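Local coordinates for protein A putative transcriptional regulator (Rhodococcus sp., PDB 2HKU) that probably binds DNA and regulates transcription as a member of the TetR family, with a helix-turn-helix head and an all-helical body, at residues D23-A28 with T57-S62; T27-L32 with V68-A73; K63-V68 with R128-D133; A74-G79 with L135-S140. All blocks are in the same frame, centred on the assembly; numbering follows the deposited sequence.

Contact 1. Residues D23-A28 with T57-S62; sequences DALFTA and TYYYGS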
loop_
_atom_site.group_PDB
_atom_site.type_symbol
_atom_site.label_atom_id
_atom_site.label_comp_id
_atom_site.label_asym_id
_atom_site.label_seq_id
_atom_site.Cartn_x
_atom_site.Cartn_y
_atom_site.Cartn_z
ATOM N N ASP A 23 5.576 26.146 13.627
ATOM C CA ASP A 23 5.608 26.119 12.158
ATOM C C ASP A 23 7.005 25.849 11.557
ATOM O O ASP A 23 7.133 25.121 10.536
ATOM C CB ASP A 23 5.017 27.392 11.517
ATOM C CG ASP A 23 3.561 27.628 11.879
ATOM O OD1 ASP A 23 2.795 26.656 12.114
ATOM O OD2 ASP A 23 3.168 28.824 11.906
ATOM N N ALA A 24 8.038 26.414 12.196
ATOM C CA ALA A 24 9.414 26.200 11.739
ATOM C C ALA A 24 9.768 24.697 11.796
ATOM O O ALA A 24 10.341 24.145 10.873
ATOM C CB ALA A 24 10.442 27.056 12.561
ATOM N N LEU A 25 9.417 24.073 12.900
ATOM C CA LEU A 25 9.624 22.620 13.115
ATOM C C LEU A 25 8.886 21.760 12.070
ATOM O O LEU A 25 9.466 20.866 11.393
ATOM C CB LEU A 25 9.194 22.261 14.540
ATOM C CG LEU A 25 10.259 22.524 15.597
ATOM C CD1 LEU A 25 9.653 22.276 16.969
ATOM C CD2 LEU A 25 11.468 21.593 15.403
ATOM N N PHE A 26 7.627 22.137 11.869
ATOM C CA PHE A 26 6.761 21.423 10.965
ATOM C C PHE A 26 7.296 21.429 9.570
ATOM O O PHE A 26 7.383 20.388 8.926
ATOM C CB PHE A 26 5.320 21.913 11.061
ATOM C CG PHE A 26 4.300 20.848 10.637
ATOM C CD1 PHE A 26 3.842 19.910 11.553
ATOM C CD2 PHE A 26 3.807 20.792 9.329
ATOM C CE1 PHE A 26 2.912 18.952 11.179
ATOM C CE2 PHE A 26 2.861 19.819 8.967
ATOM C CZ PHE A 26 2.419 18.940 9.876
ATOM N N THR A 27 7.707 22.608 9.089
ATOM C CA THR A 27 8.300 22.740 7.767
ATOM C C THR A 27 9.604 21.962 7.608
ATOM O O THR A 27 9.792 21.328 6.612
ATOM C CB THR A 27 8.510 24.278 7.421
ATOM O OG1 THR A 27 7.202 24.884 7.363
ATOM C CG2 THR A 27 9.209 24.486 6.088
ATOM N N ALA A 28 10.522 22.060 8.574
ATOM C CA ALA A 28 11.806 21.432 8.431
ATOM C C ALA A 28 11.522 19.925 8.424
ATOM O O ALA A 28 12.002 19.202 7.572
ATOM C CB ALA A 28 12.662 21.784 9.596
ATOM N N THR A 57 9.524 18.317 22.069
ATOM C CA THR A 57 8.728 17.669 23.107
ATOM C C THR A 57 7.542 18.570 23.544
ATOM O O THR A 57 6.438 18.061 23.770
ATOM C CB THR A 57 9.583 17.048 24.269
ATOM O OG1 THR A 57 10.002 18.050 25.170
ATOM C CG2 THR A 57 10.822 16.403 23.748
ATOM N N TYR A 58 7.772 19.890 23.585
ATOM C CA TYR A 58 6.748 20.897 23.858
ATOM C C TYR A 58 5.583 20.884 22.875
ATOM O O TYR A 58 4.416 20.768 23.271
ATOM C CB TYR A 58 7.380 22.289 23.802
ATOM C CG TYR A 58 6.553 23.403 24.421
ATOM C CD1 TYR A 58 5.990 23.273 25.711
ATOM C CD2 TYR A 58 6.373 24.606 23.743
ATOM C CE1 TYR A 58 5.250 24.321 26.292
ATOM C CE2 TYR A 58 5.650 25.655 24.307
ATOM C CZ TYR A 58 5.094 25.512 25.576
ATOM O OH TYR A 58 4.373 26.570 26.109
ATOM N N TYR A 59 5.902 21.044 21.596
ATOM C CA TYR A 59 4.883 21.100 20.560
ATOM C C TYR A 59 4.319 19.754 20.108
ATOM O O TYR A 59 3.208 19.728 19.563
ATOM C CB TYR A 59 5.356 21.942 19.386
ATOM C CG TYR A 59 5.475 23.362 19.759
ATOM C CD1 TYR A 59 4.337 24.097 20.181
ATOM C CD2 TYR A 59 6.709 24.006 19.740
ATOM C CE1 TYR A 59 4.432 25.452 20.560
ATOM C CE2 TYR A 59 6.821 25.359 20.117
ATOM C CZ TYR A 59 5.675 26.066 20.512
ATOM O OH TYR A 59 5.802 27.381 20.874
ATOM N N TYR A 60 5.036 18.647 20.349
ATOM C CA TYR A 60 4.614 17.367 19.766
ATOM C C TYR A 60 4.675 16.184 20.696
ATOM O O TYR A 60 4.152 15.131 20.407
ATOM C CB TYR A 60 5.373 17.093 18.464
ATOM C CG TYR A 60 5.223 18.190 17.446
ATOM C CD1 TYR A 60 4.103 18.257 16.601
ATOM C CD2 TYR A 60 6.197 19.180 17.317
ATOM C CE1 TYR A 60 3.987 19.309 15.645
ATOM C CE2 TYR A 60 6.088 20.210 16.385
ATOM C CZ TYR A 60 4.970 20.271 15.550
ATOM O OH TYR A 60 4.855 21.305 14.646
ATOM N N GLY A 61 5.328 16.324 21.837
ATOM C CA GLY A 61 5.313 15.224 22.795
ATOM C C GLY A 61 6.305 14.137 22.458
ATOM O O GLY A 61 6.658 13.362 23.337
ATOM N N SER A 62 6.766 14.066 21.197
ATOM C CA SER A 62 7.659 13.007 20.761
ATOM C C SER A 62 7.958 13.127 19.262
ATOM O O SER A 62 7.174 13.740 18.507
ATOM C CB SER A 62 7.059 11.614 21.051
ATOM O OG SER A 62 6.053 11.268 20.099
#

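Contact 2. Residues T27-L32 with V68-A73; sequences TAATEL and VEVACA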
loop_
_atom_site.group_PDB
_atom_site.type_symbol
_atom_site.label_atom_id
_atom_site.label_comp_id
_atom_site.label_asym_id
_atom_site.label_seq_id
_atom_site.Cartn_x
_atom_site.Cartn_y
_atom_site.Cartn_z
ATOM N N THR A 27 7.707 22.608 9.089
ATOM C CA THR A 27 8.300 22.740 7.767
ATOM C C THR A 27 9.604 21.962 7.608
ATOM O O THR A 27 9.792 21.328 6.612
ATOM C CB THR A 27 8.510 24.278 7.421
ATOM O OG1 THR A 27 7.202 24.884 7.363
ATOM C CG2 THR A 27 9.209 24.486 6.088
ATOM N N ALA A 28 10.522 22.060 8.574
ATOM C CA ALA A 28 11.806 21.432 8.431
ATOM C C ALA A 28 11.522 19.925 8.424
ATOM O O ALA A 28 12.002 19.202 7.572
ATOM C CB ALA A 28 12.662 21.784 9.596
ATOM N N ALA A 29 10.701 19.504 9.387
ATOM C CA ALA A 29 10.296 18.069 9.507
ATOM C C ALA A 29 9.716 17.588 8.232
ATOM O O ALA A 29 10.103 16.519 7.741
ATOM C CB ALA A 29 9.310 17.875 10.620
ATOM N N THR A 30 8.800 18.339 7.661
ATOM C CA THR A 30 8.186 17.957 6.436
ATOM C C THR A 30 9.232 17.757 5.345
ATOM O O THR A 30 9.238 16.768 4.684
ATOM C CB THR A 30 7.100 18.962 5.988
ATOM O OG1 THR A 30 6.074 19.074 6.935
ATOM C CG2 THR A 30 6.515 18.600 4.705
ATOM N N GLU A 31 10.123 18.699 5.147
ATOM C CA GLU A 31 11.093 18.528 4.047
ATOM C C GLU A 31 11.967 17.296 4.236
ATOM O O GLU A 31 12.228 16.560 3.304
ATOM C CB GLU A 31 12.041 19.752 3.926
ATOM C CG GLU A 31 12.617 19.774 2.458
ATOM C CD GLU A 31 13.757 20.799 2.210
ATOM O OE1 GLU A 31 14.043 21.626 3.145
ATOM O OE2 GLU A 31 14.374 20.738 1.089
ATOM N N LEU A 32 12.471 17.155 5.444
ATOM C CA LEU A 32 13.504 16.141 5.747
ATOM C C LEU A 32 12.910 14.758 5.744
ATOM O O LEU A 32 13.510 13.843 5.193
ATOM C CB LEU A 32 14.171 16.418 7.095
ATOM C CG LEU A 32 15.228 17.537 6.936
ATOM C CD1 LEU A 32 15.570 18.148 8.220
ATOM C CD2 LEU A 32 16.531 17.026 6.266
ATOM N N VAL A 68 4.088 11.335 12.490
ATOM C CA VAL A 68 2.747 11.047 12.030
ATOM C C VAL A 68 1.983 12.351 11.637
ATOM O O VAL A 68 1.252 12.370 10.627
ATOM C CB VAL A 68 1.940 10.136 13.095
ATOM C CG1 VAL A 68 0.496 9.965 12.650
ATOM C CG2 VAL A 68 2.646 8.820 13.254
ATOM N N GLU A 69 2.101 13.428 12.422
ATOM C CA GLU A 69 1.356 14.617 12.031
ATOM C C GLU A 69 1.840 15.116 10.669
ATOM O O GLU A 69 1.030 15.450 9.805
ATOM C CB GLU A 69 1.517 15.754 13.028
ATOM C CG GLU A 69 0.668 15.558 14.230
ATOM C CD GLU A 69 0.694 16.757 15.114
ATOM O OE1 GLU A 69 0.978 17.895 14.650
ATOM O OE2 GLU A 69 0.435 16.529 16.270
ATOM N N VAL A 70 3.161 15.168 10.489
ATOM C CA VAL A 70 3.753 15.567 9.195
ATOM C C VAL A 70 3.223 14.706 8.041
ATOM O O VAL A 70 2.923 15.235 6.905
ATOM C CB VAL A 70 5.330 15.508 9.288
ATOM C CG1 VAL A 70 5.995 15.456 7.941
ATOM C CG2 VAL A 70 5.883 16.659 10.165
ATOM N N ALA A 71 3.126 13.371 8.302
ATOM C CA ALA A 71 2.742 12.420 7.275
ATOM C C ALA A 71 1.278 12.602 6.872
ATOM O O ALA A 71 0.946 12.636 5.709
ATOM C CB ALA A 71 3.014 10.950 7.750
ATOM N N CYS A 72 0.410 12.726 7.866
ATOM C CA CYS A 72 -0.961 13.074 7.657
ATOM C C CYS A 72 -1.180 14.412 6.873
ATOM O O CYS A 72 -1.938 14.422 5.950
ATOM C CB CYS A 72 -1.661 13.133 9.001
ATOM S SG CYS A 72 -1.776 11.353 9.693
ATOM N N ALA A 73 -0.627 15.519 7.325
ATOM C CA ALA A 73 -0.666 16.839 6.571
ATOM C C ALA A 73 -0.150 16.728 5.160
ATOM O O ALA A 73 -0.803 17.169 4.215
ATOM C CB ALA A 73 0.046 17.899 7.329
HETATM O O HOH W 1 3.595 17.688 6.235
#

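Contact 3. Residues K63-V68 with R128-D133; sequences KERLFV and RDLITD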
loop_
_atom_site.group_PDB
_atom_site.type_symbol
_atom_site.label_atom_id
_atom_site.label_comp_id
_atom_site.label_asym_id
_atom_site.label_seq_id
_atom_site.Cartn_x
_atom_site.Cartn_y
_atom_site.Cartn_z
ATOM N N LYS A 63 9.057 12.489 18.848
ATOM C CA LYS A 63 9.430 12.433 17.445
ATOM C C LYS A 63 8.326 11.735 16.609
ATOM O O LYS A 63 8.033 12.169 15.513
ATOM C CB LYS A 63 10.774 11.713 17.273
ATOM C CG LYS A 63 11.447 11.996 15.955
ATOM C CD LYS A 63 12.640 11.084 15.773
ATOM C CE LYS A 63 12.965 10.900 14.278
ATOM N NZ LYS A 63 14.226 10.124 14.063
ATOM N N GLU A 64 7.777 10.635 17.145
ATOM C CA GLU A 64 6.839 9.764 16.431
ATOM C C GLU A 64 5.582 10.564 16.138
ATOM O O GLU A 64 5.013 10.510 15.060
ATOM C CB GLU A 64 6.497 8.527 17.316
ATOM C CG GLU A 64 7.650 7.524 17.436
ATOM C CD GLU A 64 8.857 8.039 18.277
ATOM O OE1 GLU A 64 8.621 8.572 19.384
ATOM O OE2 GLU A 64 10.041 7.933 17.833
ATOM N N ARG A 65 5.184 11.371 17.113
ATOM C CA ARG A 65 4.057 12.190 16.908
ATOM C C ARG A 65 4.283 13.323 15.874
ATOM O O ARG A 65 3.411 13.560 15.043
ATOM C CB ARG A 65 3.589 12.810 18.199
ATOM C CG ARG A 65 2.446 13.749 17.926
ATOM C CD ARG A 65 1.706 13.961 19.230
ATOM N NE ARG A 65 0.372 13.366 19.238
ATOM C CZ ARG A 65 -0.728 13.988 18.817
ATOM N NH1 ARG A 65 -1.893 13.364 18.892
ATOM N NH2 ARG A 65 -0.661 15.228 18.329
ATOM N N LEU A 66 5.416 14.013 15.942
ATOM C CA LEU A 66 5.813 14.891 14.788
ATOM C C LEU A 66 5.755 14.175 13.408
ATOM O O LEU A 66 5.171 14.707 12.488
ATOM C CB LEU A 66 7.178 15.550 14.993
ATOM C CG LEU A 66 7.744 16.569 13.951
ATOM C CD1 LEU A 66 6.830 17.712 13.643
ATOM C CD2 LEU A 66 9.091 17.082 14.406
ATOM N N PHE A 67 6.323 12.954 13.312
ATOM C CA PHE A 67 6.365 12.206 12.092
ATOM C C PHE A 67 4.940 11.903 11.609
ATOM O O PHE A 67 4.630 12.138 10.443
ATOM C CB PHE A 67 7.056 10.832 12.291
ATOM C CG PHE A 67 7.196 10.068 10.997
ATOM C CD1 PHE A 67 8.145 10.489 10.048
ATOM C CD2 PHE A 67 6.345 9.084 10.683
ATOM C CE1 PHE A 67 8.296 9.848 8.849
ATOM C CE2 PHE A 67 6.490 8.371 9.502
ATOM C CZ PHE A 67 7.431 8.732 8.581
ATOM N N VAL A 68 4.088 11.335 12.490
ATOM C CA VAL A 68 2.747 11.047 12.030
ATOM C C VAL A 68 1.983 12.351 11.637
ATOM O O VAL A 68 1.252 12.370 10.627
ATOM C CB VAL A 68 1.940 10.136 13.095
ATOM C CG1 VAL A 68 0.496 9.965 12.650
ATOM C CG2 VAL A 68 2.646 8.820 13.254
ATOM N N ARG A 128 -2.838 6.377 16.191
ATOM C CA ARG A 128 -3.870 5.718 15.419
ATOM C C ARG A 128 -5.084 6.647 15.064
ATOM O O ARG A 128 -5.596 6.578 13.971
ATOM C CB ARG A 128 -4.344 4.475 16.164
ATOM C CG ARG A 128 -5.137 3.519 15.357
ATOM C CD ARG A 128 -6.359 3.025 16.136
ATOM N NE ARG A 128 -6.913 1.803 15.543
ATOM C CZ ARG A 128 -8.154 1.657 15.050
ATOM N NH1 ARG A 128 -9.039 2.663 15.084
ATOM N NH2 ARG A 128 -8.519 0.475 14.537
ATOM N N ASP A 129 -5.501 7.519 15.988
ATOM C CA ASP A 129 -6.586 8.478 15.737
ATOM C C ASP A 129 -6.275 9.525 14.656
ATOM O O ASP A 129 -7.147 9.925 13.874
ATOM C CB ASP A 129 -6.984 9.139 17.042
ATOM C CG ASP A 129 -7.623 8.147 18.047
ATOM O OD1 ASP A 129 -7.949 6.965 17.723
ATOM O OD2 ASP A 129 -7.752 8.569 19.198
ATOM N N LEU A 130 -5.026 9.963 14.608
ATOM C CA LEU A 130 -4.553 10.880 13.544
ATOM C C LEU A 130 -4.655 10.163 12.190
ATOM O O LEU A 130 -5.124 10.757 11.204
ATOM C CB LEU A 130 -3.072 11.194 13.750
ATOM C CG LEU A 130 -2.470 12.513 14.274
ATOM C CD1 LEU A 130 -3.405 13.315 15.068
ATOM C CD2 LEU A 130 -1.110 12.341 15.000
ATOM N N ILE A 131 -4.195 8.895 12.164
ATOM C CA ILE A 131 -4.191 8.066 10.982
ATOM C C ILE A 131 -5.618 7.851 10.517
ATOM O O ILE A 131 -5.913 8.019 9.320
ATOM C CB ILE A 131 -3.516 6.620 11.185
ATOM C CG1 ILE A 131 -1.970 6.680 11.343
ATOM C CG2 ILE A 131 -3.787 5.728 9.971
ATOM C CD1 ILE A 131 -1.225 7.336 10.229
ATOM N N THR A 132 -6.494 7.379 11.431
ATOM C CA THR A 132 -7.856 7.086 11.050
ATOM C C THR A 132 -8.622 8.343 10.660
ATOM O O THR A 132 -9.445 8.311 9.734
ATOM C CB THR A 132 -8.628 6.151 12.061
ATOM O OG1 THR A 132 -8.679 6.760 13.318
ATOM C CG2 THR A 132 -7.890 4.975 12.269
ATOM N N ASP A 133 -8.413 9.446 11.356
ATOM C CA ASP A 133 -9.086 10.606 10.926
ATOM C C ASP A 133 -8.677 10.977 9.505
ATOM O O ASP A 133 -9.506 11.413 8.769
ATOM C CB ASP A 133 -8.832 11.823 11.822
ATOM C CG ASP A 133 -9.758 11.843 13.110
ATOM O OD1 ASP A 133 -10.704 11.018 13.216
ATOM O OD2 ASP A 133 -9.485 12.688 13.974
#

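Contact 4. Residues A74-G79 with L135-S140; sequences AVLRAG and LRTLHS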
loop_
_atom_site.group_PDB
_atom_site.type_symbol
_atom_site.label_atom_id
_atom_site.label_comp_id
_atom_site.label_asym_id
_atom_site.label_seq_id
_atom_site.Cartn_x
_atom_site.Cartn_y
_atom_site.Cartn_z
ATOM N N ALA A 74 0.969 16.026 4.970
ATOM C CA ALA A 74 1.484 15.753 3.604
ATOM C C ALA A 74 0.538 15.068 2.681
ATOM O O ALA A 74 0.310 15.498 1.565
ATOM C CB ALA A 74 2.867 14.987 3.658
ATOM N N VAL A 75 -0.046 13.946 3.087
ATOM C CA VAL A 75 -0.988 13.303 2.221
ATOM C C VAL A 75 -2.321 14.072 2.001
ATOM O O VAL A 75 -2.932 13.965 0.931
ATOM C CB VAL A 75 -1.318 11.761 2.675
ATOM C CG1 VAL A 75 -2.315 11.720 3.910
ATOM C CG2 VAL A 75 -1.906 11.042 1.522
ATOM N N LEU A 76 -2.827 14.754 3.013
ATOM C CA LEU A 76 -3.990 15.628 2.856
ATOM C C LEU A 76 -3.727 16.752 1.851
ATOM O O LEU A 76 -4.561 17.066 0.999
ATOM C CB LEU A 76 -4.330 16.253 4.229
ATOM C CG LEU A 76 -4.992 15.176 5.137
ATOM C CD1 LEU A 76 -5.308 15.734 6.495
ATOM C CD2 LEU A 76 -6.223 14.790 4.505
ATOM N N ARG A 77 -2.558 17.343 1.993
ATOM C CA ARG A 77 -2.180 18.425 1.086
ATOM C C ARG A 77 -1.984 17.886 -0.322
ATOM O O ARG A 77 -2.507 18.439 -1.336
ATOM C CB ARG A 77 -0.965 19.149 1.671
ATOM C CG ARG A 77 -1.342 19.957 2.962
ATOM C CD ARG A 77 -0.327 21.083 3.238
ATOM N NE ARG A 77 -0.868 22.099 4.203
ATOM C CZ ARG A 77 -0.703 22.065 5.527
ATOM N NH1 ARG A 77 -0.022 21.085 6.103
ATOM N NH2 ARG A 77 -1.234 23.012 6.286
ATOM N N ALA A 78 -1.239 16.775 -0.442
ATOM C CA ALA A 78 -1.211 16.021 -1.756
ATOM C C ALA A 78 -2.537 15.681 -2.357
ATOM O O ALA A 78 -2.748 15.861 -3.545
ATOM C CB ALA A 78 -0.368 14.730 -1.647
ATOM N N GLY A 79 -3.486 15.156 -1.596
ATOM C CA GLY A 79 -4.799 14.893 -2.128
ATOM C C GLY A 79 -5.508 16.194 -2.579
ATOM O O GLY A 79 -6.160 16.209 -3.625
ATOM N N LEU A 135 -7.412 9.084 7.074
ATOM C CA LEU A 135 -8.014 8.145 6.159
ATOM C C LEU A 135 -9.456 8.419 5.873
ATOM O O LEU A 135 -9.851 8.342 4.739
ATOM C CB LEU A 135 -7.948 6.649 6.651
ATOM C CG LEU A 135 -6.691 5.841 6.459
ATOM C CD1 LEU A 135 -6.838 4.316 7.043
ATOM C CD2 LEU A 135 -6.305 5.842 4.963
ATOM N N ARG A 136 -10.285 8.658 6.902
ATOM C CA ARG A 136 -11.688 8.975 6.633
ATOM C C ARG A 136 -11.807 10.218 5.776
ATOM O O ARG A 136 -12.698 10.294 4.935
ATOM C CB ARG A 136 -12.373 9.325 7.952
ATOM C CG ARG A 136 -12.750 8.048 8.708
ATOM C CD ARG A 136 -13.356 8.347 10.187
ATOM N NE ARG A 136 -13.846 7.063 10.773
ATOM C CZ ARG A 136 -14.915 6.358 10.415
ATOM N NH1 ARG A 136 -15.697 6.733 9.402
ATOM N NH2 ARG A 136 -15.233 5.224 11.092
ATOM N N THR A 137 -10.969 11.212 6.046
ATOM C CA THR A 137 -11.013 12.524 5.276
ATOM C C THR A 137 -10.607 12.305 3.821
ATOM O O THR A 137 -11.203 12.929 2.922
ATOM C CB THR A 137 -10.067 13.575 5.896
ATOM O OG1 THR A 137 -10.454 13.870 7.259
ATOM C CG2 THR A 137 -10.039 14.971 5.080
ATOM N N LEU A 138 -9.522 11.511 3.573
ATOM C CA LEU A 138 -9.128 11.166 2.184
ATOM C C LEU A 138 -10.307 10.484 1.507
ATOM O O LEU A 138 -10.663 10.815 0.369
ATOM C CB LEU A 138 -7.911 10.221 2.146
ATOM C CG LEU A 138 -6.565 10.723 2.624
ATOM C CD1 LEU A 138 -5.383 9.735 2.645
ATOM C CD2 LEU A 138 -6.184 11.978 1.655
ATOM N N HIS A 139 -10.929 9.525 2.194
ATOM C CA HIS A 139 -12.045 8.779 1.601
ATOM C C HIS A 139 -13.328 9.617 1.363
ATOM O O HIS A 139 -13.952 9.524 0.280
ATOM C CB HIS A 139 -12.399 7.562 2.507
ATOM C CG HIS A 139 -11.342 6.470 2.518
ATOM N ND1 HIS A 139 -11.159 5.614 3.581
ATOM C CD2 HIS A 139 -10.497 6.038 1.556
ATOM C CE1 HIS A 139 -10.210 4.732 3.293
ATOM N NE2 HIS A 139 -9.814 4.946 2.058
ATOM N N SER A 140 -13.643 10.512 2.304
ATOM C CA SER A 140 -14.746 11.523 2.079
ATOM C C SER A 140 -14.386 12.419 0.902
ATOM O O SER A 140 -15.228 12.732 0.044
ATOM C CB SER A 140 -14.933 12.427 3.350
ATOM O OG SER A 140 -15.472 11.546 4.298
#

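Contact 1. Residues D23-A28 with T57-S62
Tyr60 reaches into the neighbouring pair Leu25 and Phe26, and so ties helix 53-60, the second helix of the predicted helix-turn-helix motif, to helix 21-36 of the DNA-binding head. Its CG stands anti to the carbonyl carbon (chi1 -56°), which sends the phenol across the gap between the two backbones. The two side chains it meets lie quite differently. Leu25 and Tyr60 run past each other in opposite directions, with Leu25 CB 4.2 Å from Tyr60 CE2 and Leu25 CD1 equally near that same ring carbon. Phe26 crosses Tyr60 at about a right angle, and Tyr60 OH arrives at the edge of the Phe26 ring, near its plane, 3.5 Å from Phe26 CD1. The same hydroxyl lies 3.7 Å from Phe26 CB, so it sits beside the root of the phenylalanine as well as its ring. A tyrosine suits this place because its flank is apolar while its tip is polar: the hydroxyl, brought in among carbons, donates to the backbone O of Arg22 one turn before Phe26. A leucine in its place would probably leave the Arg22 carbonyl without this donor and open a gap beside Phe26. Leu25, branched and buried, also reaches Ile45, Ala49 and Val56, filling the centre of the three-helix head. It touches Tyr59 more loosely, Leu25 CD1 approaching that ring obliquely at 4.4 Å from Tyr59 CD2.

Contact 2. Residues T27-L32 with V68-A73
Thr30 and Val70 bring the two helical backbones very near each other, their CA atoms only 5.7 Å apart. Such closeness is possible because small residues face the gap. Ala29 offers just a methyl, and its CB packs against Val70 CG2 at 3.7 Å. Val70 places CG1 anti to its own backbone N (chi1 161°), and this methyl rests against the backbone of the other helix, 3.6 Å from Thr30 CA. The two branches of the valine thus straddle neighbouring residues, CG2 over Ala29 and CG1 over Thr30, a fit that a beta-branched side chain makes without needing length. Thr30 contributes a polar side to the seam. Its OG1 donates to the carbonyl O of Phe26 one turn earlier and also accepts from a water, 2.9 Å away. The same water donates to Val70 O at 2.6 Å, so it bridges the helices while giving a backbone carbonyl an extra partner. Phe26 and Phe33, about a turn before and after Thr30 on helix 21-36, also touch Val70. This is the packing of a TetR-family head, in which the first helix lies against the long helix that follows the helix-turn-helix motif.

Contact 3. Residues K63-V68 with R128-D133
Leu130 and Val68 meet between two helical segments that run parallel, their axes 3° apart in direction and 10.7 Å apart at closest approach. At the start of 128-133, Arg128 points away from helix 63-87 and packs on Ala181 of the second subunit. Leu130 is the first residue to cross the gap, and it touches two unlike partners. Its CD2 packs on Val68 CG1 at 3.7 Å, while its CB lies 3.9 Å from the same methyl. The same CD2 also sits over one face of the Arg65 guanidinium, 4.1 Å above the plane and offset to the rim, and the two side chains cross at about a right angle. That flat group can cover a leucine with its face and still use an N-H: Arg65 NH2 makes a salt bridge to Glu69 OE2, which helps to fix the plane, and a bend at chi3 (-111°) turns the group toward Leu130. This pairing joins the DNA-binding head to the C-terminal body of the TetR fold, since helix 63-87 starts in the former and helix 125-152 belongs to the latter. Ile131 follows, with CD1 4.0 Å from Val68 CG1; Phe114 and Met118 of helix 108-120 cover it further, which suits a branched, wholly apolar side chain whose CG1 arm carries CD1 back to the valine. Ile131 also packs on Ala181 of the second subunit, as does Thr132 after it.

Contact 4. Residues A74-G79 with L135-S140
Leu138 extends from helix 135-140 to meet Val75 and Leu76 on the parallel helix 74-79. Its CB does not aim straight across, but with CG anti to the carbonyl carbon (chi1 -67°) the side chain swings over until its forked end reaches the other helix. At CG it divides. CD1 enters the fork of Val75, 3.9 Å from CG1 and equally 3.9 Å from CG2; the valine can present both methyls because CG1 takes the crowded position between its backbone N and carbonyl carbon. CD2 goes to the neighbouring residue, 4.0 Å from Leu76 CD2, and also lies against the backbone at Val75 O. Helix 74-79 belongs to the long helix leading from the DNA-binding head of the TetR fold, and helix 135-140 to the body; here their axes come within 10.5 Å, inclined by 5°. Trp169 and Phe173 of helix 161-181 also touch Leu138, so the leucine is buried among three helices. An alanine here would probably leave both methyls of Val75 and CD2 of Leu76 without the leucine's methyls against them and open a gap beside Trp169 and Phe173. Leu76 CD2 also meets Thr137 CG2 at 3.9 Å, the two side chains crossing at about a right angle. Threonine suits this exposed position: its methyl faces the leucine while its OG1 donates to Asp133 O within its own helix.

The long helix 63-87 is the common thread: contacts 2, 3 and 4 all use it, and contact 1 uses helix 53-60, which comes just before it in the chain. Contacts 1 and 2 share helix 21-36 and lie 9 Å apart between centres, so together they fasten the first helix to both the helix-turn-helix motif and the long helix. Contacts 3 and 4, with centres 13 Å apart, add helix 125-152 alongside, and both come within reach of the second subunit. Along the chain contact 1 closes before contacts 3 and 4 open, whereas contacts 2 and 3 interleave. Helix 63-87 itself, with packing along its length, thus links the probable DNA-binding head to the body that meets the second subunit.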